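Local coordinates for nitrite oxidoreductase subunit B (Kuenenia stuttgartiensis, PDB 7B04), which probably relays electrons through its three [4Fe-4S] clusters and one [3Fe-4S] cluster between the catalytic and heme-bearing subunits of the nitrite-oxidising complex, at residues 24-30 / 266-272; 237-242 / 253-257. The contacts are given in a common frame with arbitrary orientation. Numbering follows the deposited sequence.

Interaction 1: 24-30 / 266-272. With SF4 (iron/sulfur cluster), chain B.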
loop_
_atom_site.group_PDB
_atom_site.type_symbol
_atom_site.label_atom_id
_atom_site.label_comp_id
_atom_site.label_asym_id
_atom_site.label_seq_id
_atom_site.Cartn_x
_atom_site.Cartn_y
_atom_site.Cartn_z
ATOM N N HIS A 24 8.048 -35.399 -2.890
ATOM C CA HIS A 24 7.137 -34.478 -3.543
ATOM C C HIS A 24 7.785 -33.100 -3.509
ATOM O O HIS A 24 8.661 -32.828 -2.680
ATOM C CB HIS A 24 5.737 -34.485 -2.906
ATOM C CG HIS A 24 5.717 -34.237 -1.412
ATOM N ND1 HIS A 24 6.377 -33.181 -0.809
ATOM C CD2 HIS A 24 5.118 -34.925 -0.407
ATOM C CE1 HIS A 24 6.186 -33.230 0.495
ATOM N NE2 HIS A 24 5.428 -34.278 0.763
ATOM N N GLN A 25 7.387 -32.243 -4.446
ATOM C CA GLN A 25 8.051 -30.960 -4.646
ATOM C C GLN A 25 7.189 -29.821 -4.126
ATOM O O GLN A 25 6.018 -29.698 -4.502
ATOM C CB GLN A 25 8.363 -30.732 -6.128
ATOM C CG GLN A 25 8.941 -29.359 -6.431
ATOM C CD GLN A 25 10.353 -29.189 -5.900
ATOM O OE1 GLN A 25 11.179 -30.097 -5.995
ATOM N NE2 GLN A 25 10.637 -28.020 -5.340
ATOM N N PHE A 26 7.781 -28.987 -3.271
ATOM C CA PHE A 26 7.143 -27.755 -2.823
ATOM C C PHE A 26 6.763 -26.906 -4.025
ATOM O O PHE A 26 7.627 -26.502 -4.809
ATOM C CB PHE A 26 8.086 -26.985 -1.891
ATOM C CG PHE A 26 7.603 -25.609 -1.519
ATOM C CD1 PHE A 26 7.957 -24.501 -2.275
ATOM C CD2 PHE A 26 6.801 -25.422 -0.412
ATOM C CE1 PHE A 26 7.511 -23.237 -1.930
ATOM C CE2 PHE A 26 6.361 -24.160 -0.065
ATOM C CZ PHE A 26 6.711 -23.069 -0.823
ATOM N N ALA A 27 5.470 -26.633 -4.167
ATOM C CA ALA A 27 4.973 -25.937 -5.340
ATOM C C ALA A 27 3.775 -25.088 -4.948
ATOM O O ALA A 27 3.156 -25.292 -3.900
ATOM C CB ALA A 27 4.596 -26.918 -6.457
ATOM N N ALA A 28 3.458 -24.125 -5.810
ATOM C CA ALA A 28 2.344 -23.224 -5.564
ATOM C C ALA A 28 1.800 -22.732 -6.896
ATOM O O ALA A 28 2.497 -22.725 -7.914
ATOM C CB ALA A 28 2.760 -22.041 -4.681
ATOM N N VAL A 29 0.536 -22.315 -6.873
ATOM C CA VAL A 29 -0.152 -21.789 -8.046
ATOM C C VAL A 29 -0.569 -20.357 -7.753
ATOM O O VAL A 29 -1.234 -20.097 -6.745
ATOM C CB VAL A 29 -1.375 -22.648 -8.415
ATOM C CG1 VAL A 29 -2.223 -21.946 -9.463
ATOM C CG2 VAL A 29 -0.931 -24.020 -8.899
ATOM N N PHE A 30 -0.193 -19.435 -8.636
ATOM C CA PHE A 30 -0.520 -18.021 -8.492
ATOM C C PHE A 30 -1.515 -17.642 -9.580
ATOM O O PHE A 30 -1.209 -17.759 -10.772
ATOM C CB PHE A 30 0.727 -17.137 -8.600
ATOM C CG PHE A 30 1.716 -17.302 -7.472
ATOM C CD1 PHE A 30 1.554 -18.273 -6.501
ATOM C CD2 PHE A 30 2.821 -16.469 -7.391
ATOM C CE1 PHE A 30 2.470 -18.412 -5.479
ATOM C CE2 PHE A 30 3.739 -16.602 -6.370
ATOM C CZ PHE A 30 3.562 -17.574 -5.413
ATOM N N ILE A 266 -4.934 -15.241 -4.475
ATOM C CA ILE A 266 -4.405 -15.679 -5.764
ATOM C C ILE A 266 -3.480 -16.892 -5.680
ATOM O O ILE A 266 -3.298 -17.582 -6.694
ATOM C CB ILE A 266 -3.668 -14.522 -6.472
ATOM C CG1 ILE A 266 -2.205 -14.460 -6.035
ATOM C CG2 ILE A 266 -4.329 -13.198 -6.173
ATOM C CD1 ILE A 266 -1.318 -13.704 -6.995
ATOM N N ARG A 267 -2.896 -17.177 -4.518
ATOM C CA ARG A 267 -1.863 -18.199 -4.403
ATOM C C ARG A 267 -2.332 -19.324 -3.492
ATOM O O ARG A 267 -2.873 -19.076 -2.409
ATOM C CB ARG A 267 -0.535 -17.620 -3.916
ATOM C CG ARG A 267 -0.634 -16.786 -2.700
ATOM C CD ARG A 267 0.714 -16.254 -2.253
ATOM N NE ARG A 267 1.441 -15.496 -3.264
ATOM C CZ ARG A 267 2.602 -14.890 -3.030
ATOM N NH1 ARG A 267 3.213 -14.216 -3.993
ATOM N NH2 ARG A 267 3.153 -14.964 -1.825
ATOM N N LEU A 268 -2.124 -20.557 -3.944
ATOM C CA LEU A 268 -2.356 -21.764 -3.161
ATOM C C LEU A 268 -1.056 -22.551 -3.127
ATOM O O LEU A 268 -0.486 -22.855 -4.180
ATOM C CB LEU A 268 -3.481 -22.608 -3.761
ATOM C CG LEU A 268 -3.853 -23.887 -3.008
ATOM C CD1 LEU A 268 -4.700 -23.561 -1.790
ATOM C CD2 LEU A 268 -4.573 -24.863 -3.927
ATOM N N GLN A 269 -0.583 -22.870 -1.926
ATOM C CA GLN A 269 0.697 -23.542 -1.747
ATOM C C GLN A 269 0.480 -24.963 -1.249
ATOM O O GLN A 269 -0.330 -25.197 -0.345
ATOM C CB GLN A 269 1.573 -22.775 -0.757
ATOM C CG GLN A 269 3.009 -23.250 -0.710
ATOM C CD GLN A 269 3.308 -24.059 0.535
ATOM O OE1 GLN A 269 3.477 -23.508 1.621
ATOM N NE2 GLN A 269 3.396 -25.375 0.378
ATOM N N GLY A 270 1.213 -25.902 -1.840
ATOM C CA GLY A 270 1.137 -27.302 -1.475
ATOM C C GLY A 270 2.345 -28.076 -1.959
ATOM O O GLY A 270 3.476 -27.589 -1.873
ATOM N N PHE A 271 2.122 -29.288 -2.464
ATOM C CA PHE A 271 3.195 -30.091 -3.029
ATOM C C PHE A 271 2.742 -30.709 -4.342
ATOM O O PHE A 271 1.555 -30.988 -4.538
ATOM C CB PHE A 271 3.642 -31.191 -2.059
ATOM C CG PHE A 271 4.125 -30.668 -0.740
ATOM C CD1 PHE A 271 5.389 -30.116 -0.619
ATOM C CD2 PHE A 271 3.314 -30.723 0.380
ATOM C CE1 PHE A 271 5.837 -29.633 0.596
ATOM C CE2 PHE A 271 3.754 -30.243 1.597
ATOM C CZ PHE A 271 5.017 -29.697 1.706
ATOM N N LEU A 272 3.701 -30.920 -5.241
ATOM C CA LEU A 272 3.457 -31.642 -6.487
ATOM C C LEU A 272 3.529 -33.138 -6.206
ATOM O O LEU A 272 4.615 -33.708 -6.078
ATOM C CB LEU A 272 4.462 -31.229 -7.556
ATOM C CG LEU A 272 3.988 -30.146 -8.526
ATOM C CD1 LEU A 272 5.104 -29.749 -9.480
ATOM C CD2 LEU A 272 2.766 -30.620 -9.293
HETATM FE FE1 SF4 B . -1.192 -8.938 -2.973
HETATM FE FE2 SF4 B . 1.093 -10.446 -3.032
HETATM FE FE3 SF4 B . -0.445 -10.198 -5.285
HETATM FE FE4 SF4 B . -1.356 -11.664 -3.159
HETATM S S1 SF4 B . 0.466 -12.117 -4.453
HETATM S S2 SF4 B . -2.534 -10.137 -4.375
HETATM S S3 SF4 B . -0.513 -10.457 -1.415
HETATM S S4 SF4 B . 0.682 -8.534 -4.205
#
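Strands 25-30 and 267-272 run antiparallel, their axes 4.4 Å apart at closest and 136° between their directions. Five backbone hydrogen bonds join them at the hydrogen-bonded pairs, among them Leu-272 N to Gln-25 O (2.7 Å) and Gly-270 N to Ala-27 O (2.9 Å). On one face the small Ala-28 sits between Phe-26 and Phe-30 and leaves a hollow beside Gln-269, with Ala-28 CB 4.2 Å from Gln-269 CG; Met-259 of helix 257-260 occupies this low spot between the larger side chains. At one end of this face the guanidinium of Arg-267 lies flat on the Phe-30 ring, an off-centre cation-pi stack with Arg-267 CZ 4.3 Å from the centroid of the Phe-30 ring, and Arg-267 NH1 ends 3.5 Å from S1 of the [4Fe-4S] cluster. At the other end Phe-271 wedges between Phe-26, whose CB is 4.3 Å from Phe-271 CE1, and His-24, over whose ring face Phe-271 CB sits in a CH-pi contact, 3.9 Å from the centroid. On the reverse face Ala-27 pairs with Gly-270, and Leu-272 fills the space this leaves, Leu-272 CG lying 3.9 Å from Ala-27 CB. Met-259 touches Ala-28, Phe-30, Arg-267 and Gln-269, Ile-242 of helix 239-242 covers the Phe-26 and Phe-271 end, helix 279-286 packs on Val-29, Leu-268 and Leu-272, and strand 303-306 flanks 25-31 on its other edge.

Interaction 2: 237-242 / 253-257. With SF4 (iron/sulfur cluster), chain Y.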
loop_
_atom_site.group_PDB
_atom_site.type_symbol
_atom_site.label_atom_id
_atom_site.label_comp_id
_atom_site.label_asym_id
_atom_site.label_seq_id
_atom_site.Cartn_x
_atom_site.Cartn_y
_atom_site.Cartn_z
ATOM N N ALA A 237 11.727 -20.962 1.926
ATOM C CA ALA A 237 10.373 -21.507 1.838
ATOM C C ALA A 237 9.718 -21.649 3.209
ATOM O O ALA A 237 8.786 -22.444 3.367
ATOM C CB ALA A 237 10.353 -22.855 1.108
ATOM N N CYS A 238 10.186 -20.867 4.184
ATOM C CA CYS A 238 9.734 -20.941 5.574
ATOM C C CYS A 238 9.589 -22.391 6.016
ATOM O O CYS A 238 8.529 -22.832 6.464
ATOM C CB CYS A 238 8.431 -20.176 5.781
ATOM S SG CYS A 238 8.461 -18.467 5.195
ATOM N N TYR A 239 10.683 -23.141 5.887
ATOM C CA TYR A 239 10.615 -24.575 6.135
ATOM C C TYR A 239 10.198 -24.938 7.560
ATOM O O TYR A 239 9.609 -26.020 7.725
ATOM C CB TYR A 239 11.948 -25.242 5.750
ATOM C CG TYR A 239 13.163 -24.819 6.538
ATOM C CD1 TYR A 239 13.901 -23.702 6.167
ATOM C CD2 TYR A 239 13.594 -25.553 7.634
ATOM C CE1 TYR A 239 15.023 -23.319 6.879
ATOM C CE2 TYR A 239 14.713 -25.177 8.352
ATOM C CZ TYR A 239 15.424 -24.060 7.968
ATOM O OH TYR A 239 16.538 -23.681 8.678
ATOM N N PRO A 240 10.443 -24.131 8.602
ATOM C CA PRO A 240 9.849 -24.470 9.905
ATOM C C PRO A 240 8.329 -24.466 9.888
ATOM O O PRO A 240 7.710 -25.242 10.626
ATOM C CB PRO A 240 10.409 -23.390 10.845
ATOM C CG PRO A 240 10.914 -22.312 9.947
ATOM C CD PRO A 240 11.416 -23.033 8.746
ATOM N N ARG A 241 7.702 -23.617 9.070
ATOM C CA ARG A 241 6.244 -23.630 8.990
ATOM C C ARG A 241 5.742 -24.866 8.252
ATOM O O ARG A 241 4.726 -25.456 8.638
ATOM C CB ARG A 241 5.743 -22.358 8.304
ATOM C CG ARG A 241 5.712 -21.139 9.208
ATOM C CD ARG A 241 5.584 -19.854 8.405
ATOM N NE ARG A 241 4.336 -19.796 7.651
ATOM C CZ ARG A 241 3.233 -19.188 8.078
ATOM N NH1 ARG A 241 3.221 -18.585 9.259
ATOM N NH2 ARG A 241 2.143 -19.184 7.324
ATOM N N ILE A 242 6.438 -25.268 7.186
ATOM C CA ILE A 242 6.064 -26.477 6.457
ATOM C C ILE A 242 6.328 -27.717 7.296
ATOM O O ILE A 242 5.563 -28.688 7.243
ATOM C CB ILE A 242 6.800 -26.531 5.108
ATOM C CG1 ILE A 242 6.297 -25.409 4.208
ATOM C CG2 ILE A 242 6.592 -27.874 4.426
ATOM C CD1 ILE A 242 7.117 -25.242 2.982
ATOM N N PRO A 253 1.546 -29.456 8.578
ATOM C CA PRO A 253 2.282 -28.573 7.665
ATOM C C PRO A 253 1.464 -27.336 7.325
ATOM O O PRO A 253 0.295 -27.426 6.942
ATOM C CB PRO A 253 2.518 -29.456 6.433
ATOM C CG PRO A 253 2.494 -30.846 6.971
ATOM C CD PRO A 253 1.468 -30.835 8.068
ATOM N N MET A 254 2.094 -26.176 7.464
ATOM C CA MET A 254 1.452 -24.886 7.263
ATOM C C MET A 254 2.017 -24.233 6.012
ATOM O O MET A 254 3.210 -24.371 5.720
ATOM C CB MET A 254 1.694 -23.980 8.477
ATOM C CG MET A 254 1.051 -22.606 8.422
ATOM S SD MET A 254 1.286 -21.749 9.994
ATOM C CE MET A 254 0.250 -20.306 9.773
ATOM N N GLU A 255 1.165 -23.529 5.267
ATOM C CA GLU A 255 1.653 -22.865 4.069
ATOM C C GLU A 255 2.678 -21.818 4.471
ATOM O O GLU A 255 2.644 -21.277 5.582
ATOM C CB GLU A 255 0.504 -22.218 3.291
ATOM C CG GLU A 255 -0.584 -23.187 2.843
ATOM C CD GLU A 255 -1.488 -22.602 1.770
ATOM O OE1 GLU A 255 -1.208 -21.481 1.298
ATOM O OE2 GLU A 255 -2.481 -23.263 1.399
ATOM N N THR A 256 3.599 -21.530 3.558
ATOM C CA THR A 256 4.658 -20.597 3.900
ATOM C C THR A 256 4.082 -19.218 4.166
ATOM O O THR A 256 2.958 -18.880 3.781
ATOM C CB THR A 256 5.750 -20.547 2.828
ATOM O OG1 THR A 256 6.838 -19.740 3.295
ATOM C CG2 THR A 256 5.247 -19.941 1.585
ATOM N N ARG A 257 4.892 -18.421 4.851
ATOM C CA ARG A 257 4.433 -17.146 5.386
ATOM C C ARG A 257 3.990 -16.181 4.290
ATOM O O ARG A 257 3.034 -15.419 4.475
ATOM C CB ARG A 257 5.549 -16.539 6.228
ATOM C CG ARG A 257 5.080 -15.352 6.936
ATOM C CD ARG A 257 5.609 -15.192 8.310
ATOM N NE ARG A 257 5.354 -13.812 8.686
ATOM C CZ ARG A 257 4.137 -13.334 8.933
ATOM N NH1 ARG A 257 3.978 -12.055 9.230
ATOM N NH2 ARG A 257 3.069 -14.137 8.918
HETATM FE FE1 SF4 Y . 9.875 -15.405 2.573
HETATM FE FE2 SF4 Y . 10.461 -17.417 0.814
HETATM FE FE3 SF4 Y . 7.904 -16.457 0.991
HETATM FE FE4 SF4 Y . 8.956 -17.940 3.037
HETATM S S1 SF4 Y . 8.541 -18.642 0.908
HETATM S S2 SF4 Y . 7.772 -16.001 3.223
HETATM S S3 SF4 Y . 11.132 -17.262 2.987
HETATM S S4 SF4 Y . 9.751 -15.310 0.298
#
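Arg-241, the most deeply covered residue here, reaches from helix 239-242 across the extended residues 253-256. Its NH2 donates to Glu-255 O at 2.8 Å, and Arg-241 NE makes a weak bond to the same Glu-255 O at 3.1 Å. The guanidinium is sandwiched, with Met-254 SD over one face and Arg-257 CA over the other. Met-254, second in buried surface, runs its all-trans side chain along this group until CE lies 3.3 Å from Arg-241 NH2, while its backbone N donates to Arg-241 O at 3.0 Å. Arg-241 NH1 and Arg-257 NH2 come within 4.5 Å; Glu-90 of subunit A forms salt bridges with both and offsets their charge at the subunit interface. Thr-256, third in buried surface, is a binding residue of the cluster; its OG1 makes a weak 3.3 Å hydrogen bond to Ala-237 O, though the hydroxyl is crowded in the model and its place less sure. Arg-257 N donates to Cys-238 SG at 3.6 Å, a long bond whose sulfur position is not fully certain; Cys-238 SG binds FE4 at 2.3 Å. Cys-238 also occupies the helix N-cap. Cys-235, Cys-238 and Cys-258, with Thr-256 beside them, come from the dicluster region and Cys-45 from the early ferredoxin-type motif, so this [4Fe-4S] site joins two parts of the chain, as in bacterial ferredoxin-type folds whose motifs exchange a cysteine.

How the interactions relate
Both contacts are buried, but interaction 1 lies nearer the middle of the chain and is untouched by other subunits, whereas interaction 2 meets subunit A. Each borders a different [4Fe-4S] cluster: interaction 1 supplies second-shell side chains, interaction 2 a direct cysteine ligand. Regular strand pairing and apolar packing dominate the first; arginine-to-carbonyl bonds and intersubunit salt bridges mark the second. Along the chain, interaction 2 is nested inside the loop closed by interaction 1, and their centres are 12 Å apart. They meet where Gln-269 OE1 probably accepts a hydrogen bond from Thr-256 N (2.8 Å) and where Ile-242 packs against Phe-26 and Phe-271.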